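Beta-agarase B (Zobellia galactanivorans, PDB 4ATF) hydrolyses the beta-1,4-linkages of agarose between beta-D-galactose and 3,6-anhydro-alpha-L-galactose at random positions, with retention of anomeric configuration. Local coordinates at residues Pro66-Trp71 and Thr261-Trp266; Asn121-Ser126 and Tyr145-Ser150; Val128-Ala133 and Met255-Asn260; Asp135-Asp140 and Leu251-Asp256. The protein carries 1 engineered substitution. All coordinates share one frame; numbering follows the deposited sequence.

How the contacts relate
All four contacts involve strands of the curved cleft sheet of this GH16 jelly roll or the loops at their ends, and the 255-262 strand serves contacts 1, 3 and 4. Contact 3 is the direct strand pairing under the sugars. Contact 4 extends it, their centres 8 Å apart, through backbone bonds such as Leu-130 N to Ile-139 O at 2.8 Å. Contacts 1 and 3 share one galactose, held by Glu-262 in the first and lying over Trp-129 in the second. Contacts 1 and 2 join where Glu-262 O lies 2.9 Å from Ala-125 N. Contacts 2 and 4 are the most separated, centres 26 Å apart on opposite sides of the chain's centre.

Contact 1 (Pro66-Trp71 and Thr261-Trp266); sequences PGLTEW and TEDQTW. With GAL (beta-D-galactopyranose), chain E.
The indole of Trp-71 turns its edge to the 261-266 segment: Thr-261 O and Glu-262 OE2 both lie near the ring plane, while one face carries the methyl CG2 of Thr-69, 3.3 Å above the plane and offset toward the rim. Outside the pair, the ring of Tyr-59, a substrate-binding residue, also meets this indole. The site borders the agarose cleft of the GH16 jelly roll, where strand 255-262 runs out into a loop. Trp-71 NE1 donates to Thr-261 O at 3.0 Å, almost straight at hydrogen (170°) and nearly along the C=O axis, which fixes the rotation of the ring. Its CZ2 then packs 3.7 Å from Glu-262 CG, and Pro-66 CG approaches Glu-262 OE1 to 3.6 Å. Between these neighbours the extended Glu-262 chain delivers OE1 to the galactose, whose O4 donates to it at 2.6 Å. Farther along, Thr-69 OG1 accepts from Asp-263 N at 2.8 Å. The Asp-263 carboxylate, whose OD2 is bonded to Thr-280 and OD1 also to Ser-268, secures the type II' turn 66-69: Leu-68 N reaches Asp-263 OD1 at 2.8 Å, from above the carboxylate plane.

Contact 2 (Asn121-Ser126 and Tyr145-Ser150); sequences NSTLAS and YGADYS
At one end of the cleft sheet of the GH16 jelly roll, the loop that enters strand 125-132 runs beside the chain leaving strand 137-145, just past Asp-143, an engineered residue at the probable proton-donor position. Tyr-145 and Ala-125 make the apolar part of this contact, with Ala-125 CB 3.5 Å from ring atom CE2 and Thr-123 O at the ring edge; the phenol oxygen meets the side-chain amide of Gln-264. The following backbone is held in two direct steps. Ala-147 N donates to Ser-122 O at 3.0 Å, but bent (133°) and from above the carbonyl plane. Asp-148 N makes a more nearly straight bond to Asn-121 OD1, 2.9 Å away at 162°; Asn-121 CG stands anti to its backbone N (chi1 -172°), which brings the amide across to Asp-148. A water also donates to this OD1 and accepts from Tyr-149 N, so the oxygen is gripped twice. Ser-122 shapes its own loop as an ST turn, OG accepting from Leu-124 N, with Asn-292 as a further partner. A second water fills the junction between the chains, donating to Leu-124 O at 2.7 Å while accepting from Gly-146 N at 2.9 Å and from Ser-126 OG.

Contact 3 (Val128-Ala133 and Met255-Asn260); sequences VWLLSA and MDIIIN. With GAL (beta-D-galactopyranose), chain E; AAL (3,6-anhydro-alpha-L-galactopyranose), chain B.
Met-255, first in the segment, sets SD against Leu-130 CB (3.5 Å), where 255-260 pairs antiparallel with 128-132 in the cleft sheet of the jelly roll. At Asp-256 the backbone forms a hydrogen-bonded pair with Leu-131, Asp-256 N to Leu-131 O and Leu-131 N to Asp-256 O each at 3.0 Å, while the carboxylate turns to His-60 and Arg-106. Ile-257 faces the sandwich interior beside Leu-130, their side chains pointing the same way, with CG1 to CD2 at 3.7 Å. Ile-258 makes the next hydrogen-bonded pair, with Trp-129, and carries the cleft face: its CB lies 3.9 Å from the centroid of the five-membered indole ring, only 17° off the normal, a CH-pi contact. Ile-259 returns inward to Val-128. Asn-260 then sets its amide at the indole edge, the two planes 62° apart. Trp-129 CG sits between backbone N and carbonyl carbon (chi1 53°), a rotamer that lays the ring over Ile-258. On the opposite ring face lies the galactose, C5 3.7 Å above the plane over its centre, and Leu-131 CD1 touches the anhydrogalactose C6 at 3.9 Å. Substrate thus meets an apolar platform, backed by Ile-258, that suits stacking against a sugar's C-H face.

Contact 4 (Asp135-Asp140 and Leu251-Asp256); sequences DTQEID and LNKEMD. With GAL (beta-D-galactopyranose), chain C.
Gln-137 and Leu-251 bring the two backbones to 6.3 Å between CA atoms, and Glu-138 and Met-255 stand 7.8 Å apart, spacings too wide for strand pairing; in the jelly-roll sheet, strand 125-132 intervenes between 137-145 and 255-262. Side chains therefore bridge the distance to the loop 251-254 from strand 137-145, which carries Glu-138 and Asp-140, the first two acidic positions of the GH16 signature. Because directions alternate along it, Glu-138, the probable nucleophile, and Asp-140 belong to the sugar pocket, whereas Gln-137 and Ile-139 point toward the loop. On the pocket side Asp-135, a substrate-binding residue also bonded through OD1 to His-60, accepts from galactose O2 on OD2 at 2.5 Å. Gln-137 has the largest buried area of the contact: its extended chain crosses Lys-253 at about a right angle, and its amide ends among Leu-251, Asn-252 and Lys-253. Met-255 CE wedges between Gln-137 CB and Ile-139 CD1, 3.8 Å from each. Leu-251 spreads its two methyls over the same pair, CD2 lying 3.9 Å from Gln-137 CB and CD1 4.1 Å from Ile-139 CG1; Val-203 and Trp-205 of strand 199-207 continue this apolar cluster. At the outer end, Asp-134 makes a salt bridge to Lys-253 NZ and a hydrogen bond to Thr-136 OG1, and across the contact the extended lysine closes the group, its NZ donating to Thr-136 OG1 at 2.8 Å.

Contact 1 (Pro66-Trp71 and Thr261-Trp266)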
# COMPACT_ATOMS: atom_id res chain seq x y z
N PRO A 66 -5.44 -12.23 0.45
CA PRO A 66 -6.69 -12.35 -0.28
C PRO A 66 -6.53 -13.16 -1.59
O PRO A 66 -5.38 -13.43 -2.02
CB PRO A 66 -7.00 -10.88 -0.64
CG PRO A 66 -5.60 -10.28 -0.81
CD PRO A 66 -4.82 -10.91 0.33
N GLY A 67 -7.64 -13.44 -2.27
CA GLY A 67 -7.56 -14.01 -3.65
C GLY A 67 -6.73 -15.25 -3.66
O GLY A 67 -6.90 -16.14 -2.78
N LEU A 68 -5.82 -15.34 -4.65
CA LEU A 68 -4.86 -16.46 -4.73
C LEU A 68 -3.61 -16.21 -3.87
O LEU A 68 -2.68 -17.02 -3.90
CB LEU A 68 -4.42 -16.65 -6.17
CG LEU A 68 -5.50 -17.10 -7.16
CD1 LEU A 68 -4.97 -17.09 -8.63
CD2 LEU A 68 -6.00 -18.46 -6.71
N THR A 69 -3.56 -15.10 -3.14
CA THR A 69 -2.33 -14.76 -2.34
C THR A 69 -2.05 -15.79 -1.22
O THR A 69 -2.99 -16.19 -0.48
CB THR A 69 -2.42 -13.40 -1.66
OG1 THR A 69 -2.81 -12.40 -2.62
CG2 THR A 69 -1.07 -13.04 -1.07
N GLU A 70 -0.79 -16.26 -1.11
CA GLU A 70 -0.43 -16.99 0.13
C GLU A 70 0.90 -16.40 0.59
O GLU A 70 1.97 -16.74 0.02
CB GLU A 70 -0.37 -18.51 -0.14
CG GLU A 70 0.15 -19.24 1.15
CD GLU A 70 0.20 -20.77 0.97
OE1 GLU A 70 -0.87 -21.41 1.11
OE2 GLU A 70 1.31 -21.32 0.70
N TRP A 71 0.85 -15.44 1.51
CA TRP A 71 2.08 -14.77 1.91
C TRP A 71 3.06 -15.74 2.55
O TRP A 71 2.65 -16.65 3.28
CB TRP A 71 1.82 -13.63 2.88
CG TRP A 71 1.16 -12.42 2.17
CD1 TRP A 71 1.52 -11.83 0.96
CD2 TRP A 71 0.07 -11.66 2.66
NE1 TRP A 71 0.71 -10.75 0.68
CE2 TRP A 71 -0.22 -10.64 1.70
CE3 TRP A 71 -0.72 -11.74 3.83
CZ2 TRP A 71 -1.26 -9.68 1.90
CZ3 TRP A 71 -1.76 -10.77 4.01
CH2 TRP A 71 -2.01 -9.78 3.05
N THR A 261 2.89 -7.49 -1.92
CA THR A 261 2.18 -7.65 -3.20
C THR A 261 0.99 -8.54 -2.90
O THR A 261 1.03 -9.26 -1.87
CB THR A 261 3.07 -8.18 -4.37
OG1 THR A 261 3.49 -9.54 -4.10
CG2 THR A 261 4.35 -7.29 -4.52
N GLU A 262 -0.02 -8.53 -3.79
CA GLU A 262 -1.30 -9.28 -3.54
C GLU A 262 -1.92 -9.68 -4.86
O GLU A 262 -1.93 -8.89 -5.82
CB GLU A 262 -2.41 -8.45 -2.80
CG GLU A 262 -2.14 -8.15 -1.37
CD GLU A 262 -3.24 -7.26 -0.68
OE1 GLU A 262 -4.26 -6.93 -1.30
OE2 GLU A 262 -3.03 -6.81 0.47
N ASP A 263 -2.50 -10.87 -4.90
CA ASP A 263 -3.50 -11.16 -5.91
C ASP A 263 -4.87 -10.88 -5.25
O ASP A 263 -5.17 -11.48 -4.23
CB ASP A 263 -3.42 -12.64 -6.33
CG ASP A 263 -4.55 -13.01 -7.26
OD1 ASP A 263 -5.63 -13.46 -6.75
OD2 ASP A 263 -4.32 -12.91 -8.51
N GLN A 264 -5.72 -10.03 -5.83
CA GLN A 264 -7.02 -9.78 -5.23
C GLN A 264 -8.17 -10.55 -5.96
O GLN A 264 -8.12 -10.75 -7.17
CB GLN A 264 -7.24 -8.28 -5.23
CG GLN A 264 -6.27 -7.68 -4.25
CD GLN A 264 -5.86 -6.27 -4.51
OE1 GLN A 264 -5.05 -5.66 -3.74
NE2 GLN A 264 -6.43 -5.67 -5.52
N THR A 265 -9.19 -10.97 -5.19
CA THR A 265 -10.33 -11.72 -5.76
C THR A 265 -11.06 -11.00 -6.91
O THR A 265 -11.45 -11.60 -7.92
CB THR A 265 -11.37 -12.12 -4.67
OG1 THR A 265 -10.68 -12.82 -3.64
CG2 THR A 265 -12.46 -13.09 -5.28
N TRP A 266 -11.23 -9.69 -6.82
CA TRP A 266 -11.97 -9.00 -7.90
C TRP A 266 -11.21 -9.07 -9.27
O TRP A 266 -11.83 -8.81 -10.32
CB TRP A 266 -12.28 -7.54 -7.52
CG TRP A 266 -11.10 -6.56 -7.46
CD1 TRP A 266 -10.22 -6.40 -6.44
CD2 TRP A 266 -10.69 -5.63 -8.49
NE1 TRP A 266 -9.25 -5.42 -6.76
CE2 TRP A 266 -9.54 -4.92 -7.99
CE3 TRP A 266 -11.18 -5.31 -9.76
CZ2 TRP A 266 -8.90 -3.93 -8.71
CZ3 TRP A 266 -10.52 -4.30 -10.50
CH2 TRP A 266 -9.38 -3.62 -9.97
C1 GAL E . -6.57 -2.05 0.24
C2 GAL E . -7.42 -3.17 0.82
C3 GAL E . -6.72 -4.13 1.79
C4 GAL E . -5.48 -4.67 1.04
C5 GAL E . -4.67 -3.47 0.47
C6 GAL E . -3.35 -3.89 -0.20
O2 GAL E . -8.41 -2.51 1.55
O3 GAL E . -7.69 -5.15 2.06
O4 GAL E . -5.95 -5.45 -0.02
O5 GAL E . -5.40 -2.58 -0.37
O6 GAL E . -2.73 -2.66 -0.57

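Contact 2 (Asn121-Ser126 and Tyr145-Ser150)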
# COMPACT_ATOMS: atom_id res chain seq x y z
N ASN A 121 5.97 -4.91 -13.22
CA ASN A 121 5.38 -5.18 -14.52
C ASN A 121 4.60 -6.51 -14.42
O ASN A 121 4.96 -7.50 -15.06
CB ASN A 121 6.49 -5.29 -15.58
CG ASN A 121 5.94 -5.39 -17.00
OD1 ASN A 121 4.74 -5.25 -17.25
ND2 ASN A 121 6.83 -5.68 -17.94
N SER A 122 3.57 -6.52 -13.56
CA SER A 122 2.74 -7.68 -13.26
C SER A 122 1.26 -7.31 -13.05
O SER A 122 0.91 -6.11 -12.74
CB SER A 122 3.28 -8.26 -11.93
OG SER A 122 2.55 -9.44 -11.52
N THR A 123 0.36 -8.32 -13.13
CA THR A 123 -1.05 -8.04 -12.85
C THR A 123 -1.28 -8.07 -11.37
O THR A 123 -2.33 -7.61 -10.90
CB THR A 123 -2.03 -9.11 -13.52
OG1 THR A 123 -1.54 -10.43 -13.25
CG2 THR A 123 -2.06 -8.89 -15.06
N LEU A 124 -0.27 -8.51 -10.62
CA LEU A 124 -0.39 -8.47 -9.15
C LEU A 124 -0.30 -7.05 -8.64
O LEU A 124 0.32 -6.21 -9.32
CB LEU A 124 0.79 -9.22 -8.51
CG LEU A 124 0.78 -10.74 -8.75
CD1 LEU A 124 2.08 -11.25 -8.03
CD2 LEU A 124 -0.44 -11.44 -8.26
N ALA A 125 -0.92 -6.75 -7.50
CA ALA A 125 -0.81 -5.42 -6.86
C ALA A 125 0.54 -5.19 -6.23
O ALA A 125 1.10 -6.13 -5.65
CB ALA A 125 -1.96 -5.19 -5.78
N SER A 126 1.08 -3.97 -6.35
CA SER A 126 2.27 -3.47 -5.63
C SER A 126 1.78 -2.49 -4.59
O SER A 126 1.17 -1.49 -4.96
CB SER A 126 3.18 -2.73 -6.62
OG SER A 126 3.63 -3.59 -7.65
N TYR A 145 -1.35 -1.71 -10.18
CA TYR A 145 -1.33 -2.96 -10.96
C TYR A 145 -0.52 -2.58 -12.20
O TYR A 145 -1.06 -2.03 -13.16
CB TYR A 145 -2.78 -3.40 -11.32
CG TYR A 145 -3.64 -3.47 -10.08
CD1 TYR A 145 -4.31 -2.33 -9.60
CD2 TYR A 145 -3.74 -4.65 -9.29
CE1 TYR A 145 -5.07 -2.35 -8.43
CE2 TYR A 145 -4.55 -4.66 -8.09
CZ TYR A 145 -5.20 -3.52 -7.69
OH TYR A 145 -5.97 -3.46 -6.51
N GLY A 146 0.79 -2.83 -12.19
CA GLY A 146 1.65 -2.22 -13.22
C GLY A 146 1.81 -2.83 -14.61
O GLY A 146 2.43 -2.19 -15.47
N ALA A 147 1.31 -4.05 -14.86
CA ALA A 147 1.67 -4.79 -16.10
C ALA A 147 1.38 -4.01 -17.39
O ALA A 147 0.29 -3.39 -17.51
CB ALA A 147 0.95 -6.16 -16.19
N ASP A 148 2.29 -4.09 -18.36
CA ASP A 148 1.96 -3.58 -19.72
C ASP A 148 0.87 -4.44 -20.39
O ASP A 148 0.05 -3.92 -21.18
CB ASP A 148 3.21 -3.64 -20.61
CG ASP A 148 4.32 -2.65 -20.12
OD1 ASP A 148 3.96 -1.55 -19.56
OD2 ASP A 148 5.53 -2.94 -20.34
N TYR A 149 0.88 -5.75 -20.11
CA TYR A 149 0.04 -6.70 -20.84
C TYR A 149 -0.41 -7.79 -19.89
O TYR A 149 0.37 -8.18 -19.03
CB TYR A 149 0.86 -7.34 -21.96
CG TYR A 149 0.02 -8.25 -22.83
CD1 TYR A 149 -0.82 -7.75 -23.84
CD2 TYR A 149 0.02 -9.65 -22.62
CE1 TYR A 149 -1.62 -8.62 -24.63
CE2 TYR A 149 -0.78 -10.50 -23.38
CZ TYR A 149 -1.60 -10.01 -24.38
OH TYR A 149 -2.39 -10.94 -25.11
N SER A 150 -1.64 -8.32 -20.07
CA SER A 150 -2.12 -9.50 -19.27
C SER A 150 -2.40 -10.77 -20.15
O SER A 150 -3.31 -10.79 -20.98
CB SER A 150 -3.39 -9.13 -18.48
OG SER A 150 -4.04 -10.31 -17.92
O HOH W 1 3.42 -7.11 -18.98
O HOH W 2 6.26 -5.28 -21.36
O HOH W 3 1.87 -4.06 -9.75

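Contact 3 (Val128-Ala133 and Met255-Asn260)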
# COMPACT_ATOMS: atom_id res chain seq x y z
N VAL A 128 1.94 -0.23 -0.74
CA VAL A 128 2.48 0.32 0.49
C VAL A 128 1.26 0.95 1.17
O VAL A 128 0.62 1.85 0.60
CB VAL A 128 3.52 1.45 0.21
CG1 VAL A 128 4.02 2.12 1.51
CG2 VAL A 128 4.72 0.89 -0.59
N TRP A 129 0.96 0.52 2.40
CA TRP A 129 -0.29 0.94 3.05
C TRP A 129 -0.18 0.99 4.57
O TRP A 129 0.85 0.50 5.15
CB TRP A 129 -1.47 0.08 2.53
CG TRP A 129 -1.34 -1.40 2.60
CD1 TRP A 129 -0.36 -2.21 2.03
CD2 TRP A 129 -2.25 -2.28 3.27
NE1 TRP A 129 -0.64 -3.53 2.31
CE2 TRP A 129 -1.80 -3.60 3.06
CE3 TRP A 129 -3.46 -2.06 4.01
CZ2 TRP A 129 -2.48 -4.72 3.59
CZ3 TRP A 129 -4.16 -3.18 4.51
CH2 TRP A 129 -3.65 -4.50 4.30
N LEU A 130 -1.20 1.58 5.23
CA LEU A 130 -1.23 1.73 6.71
C LEU A 130 -2.50 1.04 7.18
O LEU A 130 -3.58 1.20 6.52
CB LEU A 130 -1.34 3.21 7.14
CG LEU A 130 -0.23 4.09 6.52
CD1 LEU A 130 -0.50 5.56 6.98
CD2 LEU A 130 1.19 3.62 6.91
N LEU A 131 -2.45 0.30 8.28
CA LEU A 131 -3.68 -0.47 8.72
C LEU A 131 -3.71 -0.45 10.25
O LEU A 131 -2.69 -0.80 10.86
CB LEU A 131 -3.61 -1.93 8.23
CG LEU A 131 -4.78 -2.84 8.60
CD1 LEU A 131 -6.02 -2.28 7.88
CD2 LEU A 131 -4.48 -4.29 8.12
N SER A 132 -4.83 -0.03 10.87
CA SER A 132 -4.91 -0.06 12.33
C SER A 132 -4.83 -1.51 12.88
O SER A 132 -5.14 -2.47 12.17
CB SER A 132 -6.22 0.65 12.83
OG SER A 132 -7.37 -0.11 12.38
N ALA A 133 -4.43 -1.63 14.16
CA ALA A 133 -4.24 -2.94 14.77
C ALA A 133 -5.56 -3.79 14.70
O ALA A 133 -5.52 -5.05 14.54
CB ALA A 133 -3.74 -2.76 16.26
N MET A 255 -1.38 3.22 13.30
CA MET A 255 -1.43 2.21 12.22
C MET A 255 -0.04 1.59 12.00
O MET A 255 0.98 2.26 12.20
CB MET A 255 -1.90 2.85 10.90
CG MET A 255 -3.37 3.32 10.96
SD MET A 255 -3.95 3.86 9.36
CE MET A 255 -5.54 4.62 9.83
N ASP A 256 -0.04 0.29 11.64
CA ASP A 256 1.10 -0.44 11.14
C ASP A 256 1.39 -0.01 9.67
O ASP A 256 0.47 0.27 8.89
CB ASP A 256 0.75 -1.96 11.07
CG ASP A 256 0.58 -2.62 12.47
OD1 ASP A 256 1.14 -2.15 13.50
OD2 ASP A 256 -0.13 -3.66 12.54
N ILE A 257 2.66 0.00 9.27
CA ILE A 257 3.01 0.25 7.88
C ILE A 257 3.17 -1.12 7.27
O ILE A 257 3.83 -1.99 7.85
CB ILE A 257 4.35 1.02 7.80
CG1 ILE A 257 4.28 2.37 8.55
CG2 ILE A 257 4.79 1.14 6.28
CD1 ILE A 257 5.71 3.06 8.64
N ILE A 258 2.53 -1.38 6.13
CA ILE A 258 2.59 -2.73 5.51
C ILE A 258 3.11 -2.51 4.06
O ILE A 258 2.66 -1.57 3.39
CB ILE A 258 1.18 -3.41 5.50
CG1 ILE A 258 0.62 -3.46 6.95
CG2 ILE A 258 1.20 -4.76 4.77
CD1 ILE A 258 -0.75 -4.18 7.08
N ILE A 259 4.07 -3.36 3.62
CA ILE A 259 4.55 -3.34 2.23
C ILE A 259 4.36 -4.77 1.70
O ILE A 259 4.88 -5.71 2.31
CB ILE A 259 6.06 -2.91 2.17
CG1 ILE A 259 6.21 -1.53 2.84
CG2 ILE A 259 6.55 -2.96 0.66
CD1 ILE A 259 7.66 -0.95 2.84
N ASN A 260 3.67 -4.96 0.57
CA ASN A 260 3.43 -6.29 0.08
C ASN A 260 3.10 -6.28 -1.38
O ASN A 260 3.09 -5.21 -2.02
CB ASN A 260 2.34 -7.06 0.92
CG ASN A 260 0.89 -6.59 0.66
OD1 ASN A 260 0.56 -6.12 -0.41
ND2 ASN A 260 0.01 -6.76 1.65
C1 GAL E . -6.57 -2.05 0.24
C2 GAL E . -7.42 -3.17 0.82
C3 GAL E . -6.72 -4.13 1.79
C4 GAL E . -5.48 -4.67 1.04
C5 GAL E . -4.67 -3.47 0.47
C6 GAL E . -3.35 -3.89 -0.20
O2 GAL E . -8.41 -2.51 1.55
O3 GAL E . -7.69 -5.15 2.06
O4 GAL E . -5.95 -5.45 -0.02
O5 GAL E . -5.40 -2.58 -0.37
O6 GAL E . -2.73 -2.66 -0.57
C1 AAL B . -8.11 -5.24 3.44
C2 AAL B . -9.30 -6.25 3.50
C3 AAL B . -9.45 -6.73 4.98
C4 AAL B . -8.23 -7.29 5.61
C5 AAL B . -7.30 -6.10 5.59
C6 AAL B . -8.25 -5.06 6.26
O2 AAL B . -9.03 -7.36 2.65
O3 AAL B . -9.57 -5.54 5.85
O4 AAL B . -8.30 -7.84 6.90
O5 AAL B . -6.94 -5.66 4.25

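Contact 4 (Asp135-Asp140 and Leu251-Asp256)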
# COMPACT_ATOMS: atom_id res chain seq x y z
N ASP A 135 -7.88 -3.64 12.41
CA ASP A 135 -8.31 -3.85 10.98
C ASP A 135 -9.54 -2.99 10.58
O ASP A 135 -10.23 -3.31 9.63
CB ASP A 135 -8.63 -5.34 10.73
CG ASP A 135 -7.35 -6.24 10.74
OD1 ASP A 135 -6.27 -5.70 10.48
OD2 ASP A 135 -7.44 -7.44 11.02
N THR A 136 -9.86 -1.97 11.37
CA THR A 136 -10.95 -1.11 11.00
C THR A 136 -10.64 0.13 10.16
O THR A 136 -11.61 0.71 9.62
CB THR A 136 -11.74 -0.65 12.22
OG1 THR A 136 -10.88 0.13 13.09
CG2 THR A 136 -12.41 -1.87 12.94
N GLN A 137 -9.37 0.59 10.12
CA GLN A 137 -9.06 1.81 9.46
C GLN A 137 -7.74 1.59 8.64
O GLN A 137 -6.79 0.95 9.12
CB GLN A 137 -8.88 2.96 10.49
CG GLN A 137 -10.15 3.22 11.31
CD GLN A 137 -9.95 4.27 12.42
OE1 GLN A 137 -10.87 4.54 13.24
NE2 GLN A 137 -8.79 4.88 12.44
N GLU A 138 -7.72 2.10 7.41
CA GLU A 138 -6.67 1.79 6.42
C GLU A 138 -6.42 3.02 5.54
O GLU A 138 -7.38 3.74 5.21
CB GLU A 138 -7.12 0.62 5.50
CG GLU A 138 -6.00 0.15 4.50
CD GLU A 138 -5.98 0.96 3.14
OE1 GLU A 138 -6.96 1.69 2.84
OE2 GLU A 138 -4.97 0.89 2.34
N ILE A 139 -5.15 3.28 5.17
CA ILE A 139 -4.79 4.38 4.27
C ILE A 139 -3.84 3.78 3.24
O ILE A 139 -2.82 3.17 3.63
CB ILE A 139 -4.09 5.56 5.00
CG1 ILE A 139 -5.07 6.25 5.98
CG2 ILE A 139 -3.55 6.60 3.90
CD1 ILE A 139 -4.35 7.07 7.11
N ASP A 140 -4.19 3.85 1.94
CA ASP A 140 -3.23 3.43 0.89
C ASP A 140 -2.15 4.47 0.62
O ASP A 140 -2.44 5.67 0.63
CB ASP A 140 -3.92 3.35 -0.43
CG ASP A 140 -4.99 2.36 -0.48
OD1 ASP A 140 -5.12 1.44 0.36
OD2 ASP A 140 -5.75 2.60 -1.44
N LEU A 251 -10.33 8.81 10.79
CA LEU A 251 -9.08 7.98 10.75
C LEU A 251 -8.17 8.36 11.94
O LEU A 251 -7.21 9.11 11.81
CB LEU A 251 -8.38 8.15 9.39
CG LEU A 251 -9.20 7.62 8.16
CD1 LEU A 251 -8.57 8.10 6.84
CD2 LEU A 251 -9.24 6.11 8.18
N ASN A 252 -8.50 7.88 13.13
CA ASN A 252 -7.85 8.36 14.36
C ASN A 252 -6.90 7.31 14.94
O ASN A 252 -6.08 7.63 15.81
CB ASN A 252 -8.90 8.70 15.44
CG ASN A 252 -9.61 7.40 16.00
OD1 ASN A 252 -10.22 6.62 15.22
ND2 ASN A 252 -9.43 7.12 17.31
N LYS A 253 -7.02 6.05 14.50
CA LYS A 253 -6.26 4.99 15.22
C LYS A 253 -4.82 4.92 14.71
O LYS A 253 -4.59 5.02 13.49
CB LYS A 253 -6.96 3.63 15.02
CG LYS A 253 -8.39 3.57 15.69
CD LYS A 253 -9.13 2.28 15.36
CE LYS A 253 -10.48 2.33 16.11
NZ LYS A 253 -11.53 1.30 15.56
N GLU A 254 -3.86 4.69 15.61
CA GLU A 254 -2.45 4.48 15.16
C GLU A 254 -2.37 3.24 14.24
O GLU A 254 -3.24 2.30 14.33
CB GLU A 254 -1.50 4.40 16.38
CG GLU A 254 -1.65 3.10 17.16
CD GLU A 254 -0.85 3.05 18.44
OE1 GLU A 254 0.03 3.95 18.67
OE2 GLU A 254 -1.12 2.12 19.23
N MET A 255 -1.38 3.22 13.30
CA MET A 255 -1.43 2.21 12.22
C MET A 255 -0.04 1.59 12.00
O MET A 255 0.98 2.26 12.20
CB MET A 255 -1.90 2.85 10.90
CG MET A 255 -3.37 3.32 10.96
SD MET A 255 -3.95 3.86 9.36
CE MET A 255 -5.54 4.62 9.83
N ASP A 256 -0.04 0.29 11.64
CA ASP A 256 1.10 -0.44 11.14
C ASP A 256 1.39 -0.01 9.67
O ASP A 256 0.47 0.27 8.89
CB ASP A 256 0.75 -1.96 11.07
CG ASP A 256 0.58 -2.62 12.47
OD1 ASP A 256 1.14 -2.15 13.50
OD2 ASP A 256 -0.13 -3.66 12.54
C1 GAL C . -8.23 -9.26 6.96
C2 GAL C . -8.12 -9.52 8.47
C3 GAL C . -8.21 -11.04 8.76
C4 GAL C . -9.45 -11.65 8.08
C5 GAL C . -9.50 -11.27 6.59
C6 GAL C . -10.74 -11.93 6.04
O2 GAL C . -6.93 -8.94 9.06
O3 GAL C . -8.38 -11.18 10.16
O4 GAL C . -10.60 -11.03 8.63
O5 GAL C . -9.47 -9.81 6.44
O6 GAL C . -10.58 -11.67 4.69